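Local coordinates for putative periplasmic protein (Wolinella succinogenes, PDB 3KN3) that adopts the periplasmic binding protein fold, binds glutathione and may serve as the solute-binding component of an ABC-type tungstate transporter, at residues Lys116-Gly121 with Leu156-Ile161; Gly125-Glu130 with Tyr148-Gln153; Asn160-Gln165 with Pro187-Val192. All blocks are in the same frame, centred on the assembly; numbering follows the deposited sequence.

The three contacts lie in one lobe of the periplasmic binding protein fold and all reach the same five-stranded mixed sheet. Interactions 1 and 3 share helix 155-164: the first sets it on the inner strand 117-119, the second on the residues leading into edge strand 190-193. Both are mainly apolar and partly buried, though interaction 3 also has a water bridge. Interaction 2 is polar, tying helix 125-138 to the outer strand 148-150 through carboxylates, a phenol, an imidazole and water. It runs from a buried bond to the exposed Glu150. Interactions 1 and 2 meet at Arg120 and Gln153, and they include the glutathione-site residues Arg120, Gly125 and Thr126; interaction 3 lies farther off.

Interaction 1 (Lys116-Gly121 with Leu156-Ile161); sequences KFVSRG and LATINI
The flat guanidinium of Arg120 meets Thr158 obliquely, with CG2 of the threonine 4.1 Å from Arg120 NE. The methyl comes closest one bond earlier in the chain, where Arg120 CD lies 3.4 Å from Thr158 CG2. The two side chains cross at about a right angle. Bends at chi2 (-76°) and chi3 (-64°) turn the chain so that CD comes up to the threonine methyl while the head runs on away from it. The head is held by NE bonding to the carbonyl of Gln153 and by a salt bridge from NH2 to Asp122; NH1 bonds weakly to a glycerol, probably from the crystallisation liquor. Arg120 belongs to the glutathione-binding site, so this contact brings a residue of that site against the helix.

This is one layer of the alpha/beta sandwich in a periplasmic binding protein lobe. Helix 155-164 makes the beta-alpha-beta crossover from strand 148-150 to strand 168-172 and passes over strand 117-119, which lies between them in the sheet. Val118 is the strand residue that faces it. With CG1 anti to the backbone N (chi1 -175°), this methyl reaches two residues on one face of the helix, lying 3.9 Å from Thr158 O and 4.0 Å from Ile161 CG2. The second methyl adds to the grip, as Val118 CG2 is 4.1 Å from Ile161 CG2. The valine and isoleucine cross at about a right angle, and Ala151 packs against both of them. Phe117 and Ser119 instead meet helix 125-138 on the other face of the sheet. At the strand end Ser119 OG accepts from Gly121 N at 3.1 Å, an ST turn that leads the chain away from the sheet.

Interaction 2 (Gly125-Glu130 with Tyr148-Gln153); sequences GTHSKE and YIEAGQ
Strand 117-119, helix 125-138 and strand 148-150 form a beta-alpha-beta unit of the periplasmic binding protein lobe, and Glu130 joins its helix to the second strand by accepting a hydrogen bond from Tyr148. The bond runs from Tyr148 OH to Glu130 OE2 over 2.5 Å and uses the syn lone pair of the carboxylate oxygen. OE2 lies in the plane of the tyrosine ring, at its edge, although the carboxylate as a whole is turned 45° from that ring. The two side chains approach from opposite directions, and both have CG anti to the backbone N (chi1 171° for Glu130 and -176° for Tyr148), which carries each toward the other element.

The other carboxylate oxygen of Glu130 bonds to the hydroxyl of Ser119 on the first strand, so that a single buried acid reaches both strands of the unit. That oxygen, OE1, also lies in the plane of the His127 imidazole at its edge, 3.2 Å from His127 CD2. Having both oxygens engaged probably restrains the carboxylate from turning and would be expected to stabilise its charge. The tyrosine ring also meets Trp134 of the same helix edge to face.

Nearer the surface the link becomes indirect. His127, held on its ND1 side by the carbonyl of Asp122, lies one helical turn before Glu130, and its NE2 is 4.0 Å from Glu150 OE2, with the ring and carboxylate planes steeply inclined. A water links the three groups: it lies 2.8 Å from His127 NE2, donates to Tyr148 OH at 3.0 Å, and donates to Glu150 OE2 at 3.1 Å.

Interaction 3 (Asn160-Gln165 with Pro187-Val192); sequences NIAEEQ and PPMVIV
Met189, present as selenomethionine, lays its end against helix 155-164 between Ala162 and Glu163. Its methyl makes the nearest approach, with Met189 CE 3.3 Å from the backbone Glu163 N and 3.5 Å from Ala162 CB. The selenium lies alongside the glutamate stem: Met189 SE is 3.8 Å from Glu163 CG. A bend at chi2 (58°) turns the Met189 chain so that selenium and methyl both lie on the helix surface.

Pro188 shares that CG with the selenium, its CB lying 3.8 Å from Glu163 CG. Glu163 leaves the helix with CG anti to the backbone N (chi1 -166°) and then bends at chi2 (-80°), which brings its methylenes against both partners and its carboxylate toward a bridging water. This water donates to Glu163 OE2 at 2.8 Å and to Pro188 O at 2.9 Å, joining side chain and backbone. Cutting Glu163 back to an alanine is likely to open a gap beside the selenium and the proline ring and to leave the water without its helix-side acceptor.

In the next shell, Tyr179 of helix 173-182 packs on Pro188 and Met189, and Ile89 of strand 86-90 touches Met189. The contact thus joins the end of helix 155-164 to the entry of edge strand 190-193, which pairs with strand 86-90 and carries helix 93-98 against Val190 and Val192.

Interaction 1 (Lys116-Gly121 with Leu156-Ile161)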
ATOM      1  N   LYS A 116      -4.302   2.315 -24.123  1.00 25.56           N
ATOM      2  CA  LYS A 116      -4.229   3.485 -23.276  1.00 31.12           C
ATOM      3  C   LYS A 116      -3.999   3.069 -21.831  1.00 30.22           C
ATOM      4  O   LYS A 116      -4.715   2.236 -21.288  1.00 27.19           O
ATOM      5  CB  LYS A 116      -5.499   4.338 -23.413  1.00 24.02           C
ATOM      6  CG  LYS A 116      -5.529   5.562 -22.531  1.00 25.09           C
ATOM      7  CD  LYS A 116      -4.636   6.692 -23.056  1.00 37.16           C
ATOM      8  CE  LYS A 116      -4.958   7.118 -24.495  1.00 38.10           C
ATOM      9  NZ  LYS A 116      -6.369   7.557 -24.735  1.00 48.64           N
ATOM     10  N   PHE A 117      -2.980   3.653 -21.221  1.00 27.94           N
ATOM     11  CA  PHE A 117      -2.726   3.442 -19.822  1.00 21.84           C
ATOM     12  C   PHE A 117      -2.599   4.774 -19.093  1.00 25.34           C
ATOM     13  O   PHE A 117      -1.769   5.609 -19.442  1.00 30.62           O
ATOM     14  CB  PHE A 117      -1.461   2.606 -19.613  1.00 24.00           C
ATOM     15  CG  PHE A 117      -1.233   2.251 -18.185  1.00 26.69           C
ATOM     16  CD1 PHE A 117      -1.662   1.041 -17.685  1.00 22.91           C
ATOM     17  CD2 PHE A 117      -0.652   3.164 -17.315  1.00 30.65           C
ATOM     18  CE1 PHE A 117      -1.473   0.725 -16.353  1.00 23.05           C
ATOM     19  CE2 PHE A 117      -0.467   2.854 -15.986  1.00 24.69           C
ATOM     20  CZ  PHE A 117      -0.885   1.633 -15.507  1.00 20.87           C
ATOM     21  N   VAL A 118      -3.402   4.947 -18.052  1.00 24.33           N
ATOM     22  CA  VAL A 118      -3.415   6.186 -17.292  1.00 23.32           C
ATOM     23  C   VAL A 118      -2.654   6.100 -15.972  1.00 25.22           C
ATOM     24  O   VAL A 118      -3.006   5.340 -15.083  1.00 21.90           O
ATOM     25  CB  VAL A 118      -4.853   6.640 -17.003  1.00 27.34           C
ATOM     26  CG1 VAL A 118      -4.846   8.018 -16.317  1.00 27.22           C
ATOM     27  CG2 VAL A 118      -5.672   6.653 -18.301  1.00 23.77           C
ATOM     28  N   SER A 119      -1.622   6.917 -15.849  1.00 29.78           N
ATOM     29  CA  SER A 119      -0.830   6.974 -14.635  1.00 31.65           C
ATOM     30  C   SER A 119      -1.320   8.115 -13.733  1.00 36.22           C
ATOM     31  O   SER A 119      -1.819   9.143 -14.221  1.00 33.17           O
ATOM     32  CB  SER A 119       0.641   7.177 -15.002  1.00 28.60           C
ATOM     33  OG  SER A 119       1.408   7.556 -13.881  1.00 30.73           O
ATOM     34  N   ARG A 120      -1.174   7.930 -12.422  1.00 32.52           N
ATOM     35  CA  ARG A 120      -1.493   8.982 -11.459  1.00 35.11           C
ATOM     36  C   ARG A 120      -0.699  10.235 -11.791  1.00 36.98           C
ATOM     37  O   ARG A 120      -1.212  11.340 -11.682  1.00 41.43           O
ATOM     38  CB  ARG A 120      -1.178   8.543 -10.016  1.00 32.35           C
ATOM     39  CG  ARG A 120      -2.179   7.578  -9.406  1.00 30.36           C
ATOM     40  CD  ARG A 120      -3.454   8.263  -8.978  1.00 36.44           C
ATOM     41  NE  ARG A 120      -3.231   9.237  -7.906  1.00 44.82           N
ATOM     42  CZ  ARG A 120      -3.283   8.953  -6.606  1.00 48.35           C
ATOM     43  NH1 ARG A 120      -3.540   7.719  -6.187  1.00 41.27           N
ATOM     44  NH2 ARG A 120      -3.076   9.907  -5.714  1.00 54.80           N
ATOM     45  N   GLY A 121       0.562  10.059 -12.174  1.00 35.14           N
ATOM     46  CA  GLY A 121       1.424  11.183 -12.495  1.00 41.79           C
ATOM     47  C   GLY A 121       1.410  12.316 -11.471  1.00 52.50           C
ATOM     48  O   GLY A 121       1.455  13.486 -11.841  1.00 61.08           O
ATOM     49  N   LEU A 156      -9.192   8.409  -7.630  1.00 35.31           N
ATOM     50  CA  LEU A 156     -10.535   8.296  -8.161  1.00 40.37           C
ATOM     51  C   LEU A 156     -10.724   9.063  -9.470  1.00 45.33           C
ATOM     52  O   LEU A 156     -11.458   8.621 -10.363  1.00 41.96           O
ATOM     53  CB  LEU A 156     -11.563   8.724  -7.114  1.00 50.26           C
ATOM     54  CG  LEU A 156     -12.568   7.602  -6.841  1.00 60.08           C
ATOM     55  CD1 LEU A 156     -13.254   7.796  -5.511  1.00 64.60           C
ATOM     56  CD2 LEU A 156     -13.578   7.504  -7.980  1.00 62.50           C
ATOM     57  N   ALA A 157     -10.064  10.211  -9.586  1.00 46.08           N
ATOM     58  CA  ALA A 157     -10.151  11.003 -10.810  1.00 44.17           C
ATOM     59  C   ALA A 157      -9.459  10.298 -11.976  1.00 39.20           C
ATOM     60  O   ALA A 157      -9.931  10.357 -13.112  1.00 45.73           O
ATOM     61  CB  ALA A 157      -9.557  12.393 -10.598  1.00 43.68           C
ATOM     62  N   THR A 158      -8.340   9.632 -11.695  1.00 32.96           N
ATOM     63  CA  THR A 158      -7.593   8.955 -12.751  1.00 31.26           C
ATOM     64  C   THR A 158      -8.284   7.659 -13.192  1.00 29.70           C
ATOM     65  O   THR A 158      -8.136   7.227 -14.328  1.00 38.34           O
ATOM     66  CB  THR A 158      -6.084   8.730 -12.414  1.00 34.25           C
ATOM     67  OG1 THR A 158      -5.842   7.353 -12.144  1.00 42.61           O
ATOM     68  CG2 THR A 158      -5.640   9.543 -11.243  1.00 27.56           C
ATOM     69  N   ILE A 159      -9.066   7.053 -12.312  1.00 29.86           N
ATOM     70  CA  ILE A 159      -9.921   5.949 -12.735  1.00 31.41           C
ATOM     71  C   ILE A 159     -10.976   6.456 -13.725  1.00 35.71           C
ATOM     72  O   ILE A 159     -11.271   5.820 -14.738  1.00 38.77           O
ATOM     73  CB  ILE A 159     -10.611   5.257 -11.544  1.00 28.44           C
ATOM     74  CG1 ILE A 159      -9.573   4.621 -10.616  1.00 28.87           C
ATOM     75  CG2 ILE A 159     -11.571   4.201 -12.034  1.00 24.34           C
ATOM     76  CD1 ILE A 159     -10.165   3.801  -9.509  1.00 24.77           C
ATOM     77  N   ASN A 160     -11.546   7.614 -13.441  1.00 34.53           N
ATOM     78  CA  ASN A 160     -12.546   8.157 -14.354  1.00 46.13           C
ATOM     79  C   ASN A 160     -11.954   8.533 -15.709  1.00 44.27           C
ATOM     80  O   ASN A 160     -12.589   8.347 -16.750  1.00 40.43           O
ATOM     81  CB  ASN A 160     -13.295   9.332 -13.724  1.00 47.88           C
ATOM     82  CG  ASN A 160     -14.230   8.884 -12.607  1.00 54.52           C
ATOM     83  OD1 ASN A 160     -14.925   7.865 -12.732  1.00 58.84           O
ATOM     84  ND2 ASN A 160     -14.245   9.639 -11.507  1.00 51.54           N
ATOM     85  N   ILE A 161     -10.731   9.046 -15.695  1.00 38.16           N
ATOM     86  CA  ILE A 161     -10.059   9.349 -16.941  1.00 32.04           C
ATOM     87  C   ILE A 161      -9.826   8.069 -17.730  1.00 33.87           C
ATOM     88  O   ILE A 161     -10.078   8.048 -18.935  1.00 36.28           O
ATOM     89  CB  ILE A 161      -8.741  10.074 -16.694  1.00 36.02           C
ATOM     90  CG1 ILE A 161      -9.004  11.513 -16.235  1.00 36.72           C
ATOM     91  CG2 ILE A 161      -7.900  10.081 -17.940  1.00 29.63           C
ATOM     92  CD1 ILE A 161      -7.792  12.155 -15.580  1.00 31.90           C
TER

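Interaction 2 (Gly125-Glu130 with Tyr148-Gln153)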
ATOM      1  N   GLY A 125       1.827   7.395  -3.516  1.00 46.12           N
ATOM      2  CA  GLY A 125       2.388   6.098  -3.184  1.00 46.21           C
ATOM      3  C   GLY A 125       2.037   5.126  -4.290  1.00 46.78           C
ATOM      4  O   GLY A 125       2.833   4.266  -4.672  1.00 47.95           O
ATOM      5  N   THR A 126       0.821   5.283  -4.801  1.00 40.97           N
ATOM      6  CA  THR A 126       0.335   4.496  -5.909  1.00 39.55           C
ATOM      7  C   THR A 126       1.144   4.800  -7.166  1.00 40.90           C
ATOM      8  O   THR A 126       1.482   3.893  -7.923  1.00 40.14           O
ATOM      9  CB  THR A 126      -1.161   4.757  -6.141  1.00 38.21           C
ATOM     10  OG1 THR A 126      -1.866   4.533  -4.915  1.00 46.67           O
ATOM     11  CG2 THR A 126      -1.713   3.821  -7.174  1.00 31.75           C
ATOM     12  N   HIS A 127       1.491   6.065  -7.376  1.00 40.21           N
ATOM     13  CA  HIS A 127       2.239   6.421  -8.573  1.00 38.28           C
ATOM     14  C   HIS A 127       3.631   5.809  -8.567  1.00 36.98           C
ATOM     15  O   HIS A 127       4.084   5.286  -9.579  1.00 37.16           O
ATOM     16  CB  HIS A 127       2.311   7.938  -8.779  1.00 42.10           C
ATOM     17  CG  HIS A 127       2.977   8.345 -10.064  1.00 41.68           C
ATOM     18  ND1 HIS A 127       3.668   9.524 -10.203  1.00 41.20           N
ATOM     19  CD2 HIS A 127       3.065   7.715 -11.260  1.00 42.62           C
ATOM     20  CE1 HIS A 127       4.154   9.611 -11.433  1.00 38.19           C
ATOM     21  NE2 HIS A 127       3.800   8.528 -12.093  1.00 37.94           N
ATOM     22  N   SER A 128       4.319   5.866  -7.435  1.00 39.08           N
ATOM     23  CA  SER A 128       5.690   5.357  -7.413  1.00 46.71           C
ATOM     24  C   SER A 128       5.702   3.831  -7.429  1.00 39.90           C
ATOM     25  O   SER A 128       6.653   3.214  -7.898  1.00 47.52           O
ATOM     26  CB  SER A 128       6.470   5.905  -6.225  1.00 54.97           C
ATOM     27  OG  SER A 128       5.782   5.619  -5.030  1.00 62.00           O
ATOM     28  N   LYS A 129       4.630   3.228  -6.936  1.00 31.56           N
ATOM     29  CA  LYS A 129       4.445   1.793  -7.070  1.00 35.33           C
ATOM     30  C   LYS A 129       4.254   1.397  -8.527  1.00 31.24           C
ATOM     31  O   LYS A 129       4.893   0.475  -9.011  1.00 35.15           O
ATOM     32  CB  LYS A 129       3.230   1.332  -6.280  1.00 38.28           C
ATOM     33  CG  LYS A 129       2.931  -0.134  -6.475  1.00 37.30           C
ATOM     34  CD  LYS A 129       4.138  -0.971  -6.124  1.00 39.77           C
ATOM     35  CE  LYS A 129       3.755  -2.432  -5.962  1.00 44.13           C
ATOM     36  NZ  LYS A 129       4.896  -3.230  -5.466  1.00 44.55           N
ATOM     37  N   GLU A 130       3.360   2.102  -9.209  1.00 29.33           N
ATOM     38  CA  GLU A 130       3.068   1.851 -10.617  1.00 28.71           C
ATOM     39  C   GLU A 130       4.308   2.037 -11.478  1.00 29.66           C
ATOM     40  O   GLU A 130       4.523   1.289 -12.417  1.00 33.25           O
ATOM     41  CB  GLU A 130       1.936   2.769 -11.100  1.00 29.63           C
ATOM     42  CG  GLU A 130       1.695   2.740 -12.596  1.00 30.62           C
ATOM     43  CD  GLU A 130       2.081   4.040 -13.259  1.00 33.72           C
ATOM     44  OE1 GLU A 130       1.822   5.094 -12.646  1.00 34.10           O
ATOM     45  OE2 GLU A 130       2.635   4.009 -14.383  1.00 33.01           O
ATOM     46  N   TYR A 148       0.775   6.292 -23.094  1.00 35.53           N
ATOM     47  CA  TYR A 148       1.012   6.414 -21.660  1.00 28.97           C
ATOM     48  C   TYR A 148       0.714   7.842 -21.173  1.00 31.03           C
ATOM     49  O   TYR A 148       1.497   8.759 -21.377  1.00 35.66           O
ATOM     50  CB  TYR A 148       2.454   5.988 -21.335  1.00 23.58           C
ATOM     51  CG  TYR A 148       2.784   5.982 -19.865  1.00 25.90           C
ATOM     52  CD1 TYR A 148       3.488   7.032 -19.277  1.00 25.59           C
ATOM     53  CD2 TYR A 148       2.395   4.926 -19.063  1.00 25.69           C
ATOM     54  CE1 TYR A 148       3.784   7.022 -17.912  1.00 28.10           C
ATOM     55  CE2 TYR A 148       2.684   4.902 -17.721  1.00 28.94           C
ATOM     56  CZ  TYR A 148       3.376   5.943 -17.139  1.00 31.14           C
ATOM     57  OH  TYR A 148       3.644   5.875 -15.784  1.00 26.14           O
ATOM     58  N   ILE A 149      -0.432   8.008 -20.529  1.00 31.87           N
ATOM     59  CA  ILE A 149      -0.919   9.305 -20.093  1.00 27.88           C
ATOM     60  C   ILE A 149      -0.744   9.498 -18.566  1.00 35.54           C
ATOM     61  O   ILE A 149      -1.070   8.611 -17.772  1.00 35.74           O
ATOM     62  CB  ILE A 149      -2.402   9.512 -20.529  1.00 36.55           C
ATOM     63  CG1 ILE A 149      -2.468   9.969 -21.983  1.00 47.85           C
ATOM     64  CG2 ILE A 149      -3.109  10.574 -19.680  1.00 26.59           C
ATOM     65  CD1 ILE A 149      -1.914   8.969 -22.965  1.00 54.55           C
ATOM     66  N   GLU A 150      -0.211  10.657 -18.178  1.00 39.92           N
ATOM     67  CA  GLU A 150      -0.088  11.050 -16.773  1.00 43.57           C
ATOM     68  C   GLU A 150      -1.173  12.072 -16.418  1.00 40.47           C
ATOM     69  O   GLU A 150      -1.159  13.198 -16.902  1.00 46.14           O
ATOM     70  CB  GLU A 150       1.306  11.620 -16.492  1.00 45.82           C
ATOM     71  CG  GLU A 150       2.390  11.080 -17.432  1.00 56.19           C
ATOM     72  CD  GLU A 150       3.743  10.896 -16.755  1.00 63.40           C
ATOM     73  OE1 GLU A 150       4.777  11.219 -17.380  1.00 66.52           O
ATOM     74  OE2 GLU A 150       3.772  10.425 -15.599  1.00 64.68           O
ATOM     75  N   ALA A 151      -2.118  11.659 -15.585  1.00 33.42           N
ATOM     76  CA  ALA A 151      -3.253  12.491 -15.189  1.00 33.73           C
ATOM     77  C   ALA A 151      -2.903  13.617 -14.207  1.00 40.18           C
ATOM     78  O   ALA A 151      -3.434  14.723 -14.303  1.00 39.21           O
ATOM     79  CB  ALA A 151      -4.346  11.622 -14.594  1.00 30.98           C
ATOM     80  N   GLY A 152      -2.022  13.328 -13.253  1.00 46.50           N
ATOM     81  CA  GLY A 152      -1.752  14.255 -12.167  1.00 48.80           C
ATOM     82  C   GLY A 152      -3.033  14.489 -11.382  1.00 49.40           C
ATOM     83  O   GLY A 152      -3.512  15.619 -11.270  1.00 46.18           O
ATOM     84  N   GLN A 153      -3.600  13.409 -10.853  1.00 44.99           N
ATOM     85  CA  GLN A 153      -4.880  13.484 -10.170  1.00 45.10           C
ATOM     86  C   GLN A 153      -4.933  12.452  -9.069  1.00 45.72           C
ATOM     87  O   GLN A 153      -4.134  11.502  -9.049  1.00 41.07           O
ATOM     88  CB  GLN A 153      -6.031  13.199 -11.141  1.00 52.26           C
ATOM     89  CG  GLN A 153      -6.189  14.169 -12.294  1.00 54.37           C
ATOM     90  CD  GLN A 153      -7.151  15.288 -11.974  1.00 57.65           C
ATOM     91  OE1 GLN A 153      -7.081  15.886 -10.906  1.00 62.04           O
ATOM     92  NE2 GLN A 153      -8.060  15.576 -12.899  1.00 56.10           N
TER
HETATM   93  O   HOH W   1       5.292   7.987 -14.343  1.00 35.13           O

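Interaction 3 (Asn160-Gln165 with Pro187-Val192)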
ATOM      1  N   ASN A 160     -11.546   7.614 -13.441  1.00 34.53           N
ATOM      2  CA  ASN A 160     -12.546   8.157 -14.354  1.00 46.13           C
ATOM      3  C   ASN A 160     -11.954   8.533 -15.709  1.00 44.27           C
ATOM      4  O   ASN A 160     -12.589   8.347 -16.750  1.00 40.43           O
ATOM      5  CB  ASN A 160     -13.295   9.332 -13.724  1.00 47.88           C
ATOM      6  CG  ASN A 160     -14.230   8.884 -12.607  1.00 54.52           C
ATOM      7  OD1 ASN A 160     -14.925   7.865 -12.732  1.00 58.84           O
ATOM      8  ND2 ASN A 160     -14.245   9.639 -11.507  1.00 51.54           N
ATOM      9  N   ILE A 161     -10.731   9.046 -15.695  1.00 38.16           N
ATOM     10  CA  ILE A 161     -10.059   9.349 -16.941  1.00 32.04           C
ATOM     11  C   ILE A 161      -9.826   8.069 -17.730  1.00 33.87           C
ATOM     12  O   ILE A 161     -10.078   8.048 -18.935  1.00 36.28           O
ATOM     13  CB  ILE A 161      -8.741  10.074 -16.694  1.00 36.02           C
ATOM     14  CG1 ILE A 161      -9.004  11.513 -16.235  1.00 36.72           C
ATOM     15  CG2 ILE A 161      -7.900  10.081 -17.940  1.00 29.63           C
ATOM     16  CD1 ILE A 161      -7.792  12.155 -15.580  1.00 31.90           C
ATOM     17  N   ALA A 162      -9.359   7.005 -17.061  1.00 29.51           N
ATOM     18  CA  ALA A 162      -9.119   5.735 -17.751  1.00 32.10           C
ATOM     19  C   ALA A 162     -10.407   5.229 -18.382  1.00 33.27           C
ATOM     20  O   ALA A 162     -10.412   4.736 -19.508  1.00 36.29           O
ATOM     21  CB  ALA A 162      -8.507   4.649 -16.803  1.00 18.65           C
ATOM     22  N   GLU A 163     -11.496   5.348 -17.641  1.00 31.14           N
ATOM     23  CA  GLU A 163     -12.794   4.915 -18.129  1.00 31.71           C
ATOM     24  C   GLU A 163     -13.200   5.786 -19.328  1.00 31.70           C
ATOM     25  O   GLU A 163     -13.675   5.283 -20.346  1.00 28.60           O
ATOM     26  CB  GLU A 163     -13.824   4.996 -16.997  1.00 28.13           C
ATOM     27  CG  GLU A 163     -15.132   4.271 -17.253  1.00 38.33           C
ATOM     28  CD  GLU A 163     -16.109   5.055 -18.135  1.00 45.85           C
ATOM     29  OE1 GLU A 163     -16.211   6.297 -17.985  1.00 40.54           O
ATOM     30  OE2 GLU A 163     -16.785   4.407 -18.968  1.00 49.78           O
ATOM     31  N   GLU A 164     -12.988   7.092 -19.206  1.00 36.92           N
ATOM     32  CA  GLU A 164     -13.356   8.027 -20.266  1.00 37.82           C
ATOM     33  C   GLU A 164     -12.643   7.696 -21.566  1.00 38.58           C
ATOM     34  O   GLU A 164     -13.255   7.709 -22.630  1.00 40.34           O
ATOM     35  CB  GLU A 164     -13.062   9.472 -19.851  1.00 40.46           C
ATOM     36  CG  GLU A 164     -14.255  10.178 -19.219  1.00 52.86           C
ATOM     37  CD  GLU A 164     -13.897  10.992 -17.967  1.00 66.44           C
ATOM     38  OE1 GLU A 164     -13.003  11.873 -18.037  1.00 70.17           O
ATOM     39  OE2 GLU A 164     -14.533  10.755 -16.914  1.00 68.37           O
ATOM     40  N   GLN A 165     -11.353   7.383 -21.478  1.00 38.88           N
ATOM     41  CA  GLN A 165     -10.563   7.121 -22.678  1.00 33.10           C
ATOM     42  C   GLN A 165     -10.432   5.661 -23.001  1.00 27.12           C
ATOM     43  O   GLN A 165      -9.554   5.270 -23.753  1.00 32.94           O
ATOM     44  CB  GLN A 165      -9.197   7.788 -22.591  1.00 33.65           C
ATOM     45  CG  GLN A 165      -9.340   9.287 -22.566  1.00 34.91           C
ATOM     46  CD  GLN A 165      -8.059  10.013 -22.270  1.00 38.00           C
ATOM     47  OE1 GLN A 165      -8.037  10.921 -21.448  1.00 43.29           O
ATOM     48  NE2 GLN A 165      -6.982   9.621 -22.934  1.00 43.14           N
ATOM     49  N   PRO A 187     -21.088  -2.653 -14.651  1.00 84.06           N
ATOM     50  CA  PRO A 187     -19.802  -2.023 -14.325  1.00 74.29           C
ATOM     51  C   PRO A 187     -19.141  -1.287 -15.484  1.00 60.83           C
ATOM     52  O   PRO A 187     -18.943  -1.864 -16.554  1.00 56.43           O
ATOM     53  CB  PRO A 187     -18.921  -3.216 -13.908  1.00 75.45           C
ATOM     54  CG  PRO A 187     -19.814  -4.429 -13.930  1.00 77.78           C
ATOM     55  CD  PRO A 187     -20.929  -4.099 -14.862  1.00 81.47           C
ATOM     56  N   PRO A 188     -18.790  -0.015 -15.270  1.00 55.83           N
ATOM     57  CA  PRO A 188     -17.946   0.643 -16.264  1.00 52.55           C
ATOM     58  C   PRO A 188     -16.568  -0.021 -16.223  1.00 51.02           C
ATOM     59  O   PRO A 188     -15.961  -0.284 -17.259  1.00 49.35           O
ATOM     60  CB  PRO A 188     -17.845   2.087 -15.749  1.00 47.62           C
ATOM     61  CG  PRO A 188     -18.837   2.201 -14.637  1.00 50.77           C
ATOM     62  CD  PRO A 188     -19.035   0.833 -14.093  1.00 52.19           C
HETATM   63  N   MSE A 189     -16.103  -0.311 -15.011  1.00 45.41           N
HETATM   64  CA  MSE A 189     -14.734  -0.754 -14.782  1.00 47.18           C
HETATM   65  C   MSE A 189     -14.665  -2.068 -14.006  1.00 47.88           C
HETATM   66  O   MSE A 189     -15.459  -2.318 -13.099  1.00 45.53           O
HETATM   67  CB  MSE A 189     -13.968   0.325 -14.028  1.00 50.51           C
HETATM   68  CG  MSE A 189     -12.663   0.718 -14.670  1.00 56.99           C
HETATM   69 SE   MSE A 189     -12.806   1.383 -16.515  1.00 62.31          SE
HETATM   70  CE  MSE A 189     -11.083   2.295 -16.538  1.00 50.07           C
ATOM     71  N   VAL A 190     -13.693  -2.899 -14.357  1.00 45.53           N
ATOM     72  CA  VAL A 190     -13.615  -4.232 -13.798  1.00 43.00           C
ATOM     73  C   VAL A 190     -12.161  -4.680 -13.597  1.00 42.04           C
ATOM     74  O   VAL A 190     -11.274  -4.285 -14.361  1.00 40.22           O
ATOM     75  CB  VAL A 190     -14.371  -5.203 -14.714  1.00 44.14           C
ATOM     76  CG1 VAL A 190     -13.409  -6.053 -15.521  1.00 33.71           C
ATOM     77  CG2 VAL A 190     -15.304  -6.046 -13.907  1.00 52.58           C
ATOM     78  N   ILE A 191     -11.904  -5.478 -12.557  1.00 40.64           N
ATOM     79  CA  ILE A 191     -10.557  -6.018 -12.358  1.00 34.81           C
ATOM     80  C   ILE A 191     -10.180  -6.898 -13.523  1.00 34.94           C
ATOM     81  O   ILE A 191     -10.910  -7.821 -13.899  1.00 37.89           O
ATOM     82  CB  ILE A 191     -10.389  -6.843 -11.083  1.00 36.38           C
ATOM     83  CG1 ILE A 191     -10.526  -5.955  -9.850  1.00 40.62           C
ATOM     84  CG2 ILE A 191      -9.009  -7.524 -11.081  1.00 24.80           C
ATOM     85  CD1 ILE A 191     -10.303  -6.698  -8.568  1.00 36.77           C
ATOM     86  N   VAL A 192      -9.009  -6.616 -14.066  1.00 30.30           N
ATOM     87  CA  VAL A 192      -8.598  -7.134 -15.355  1.00 29.77           C
ATOM     88  C   VAL A 192      -7.286  -7.883 -15.151  1.00 36.49           C
ATOM     89  O   VAL A 192      -6.852  -8.646 -16.003  1.00 38.93           O
ATOM     90  CB  VAL A 192      -8.465  -5.946 -16.358  1.00 27.56           C
ATOM     91  CG1 VAL A 192      -7.128  -5.932 -17.056  1.00 30.00           C
ATOM     92  CG2 VAL A 192      -9.635  -5.932 -17.341  1.00 29.68           C
TER
HETATM   93  O   HOH W   2     -16.238   1.653 -19.335  1.00 56.00           O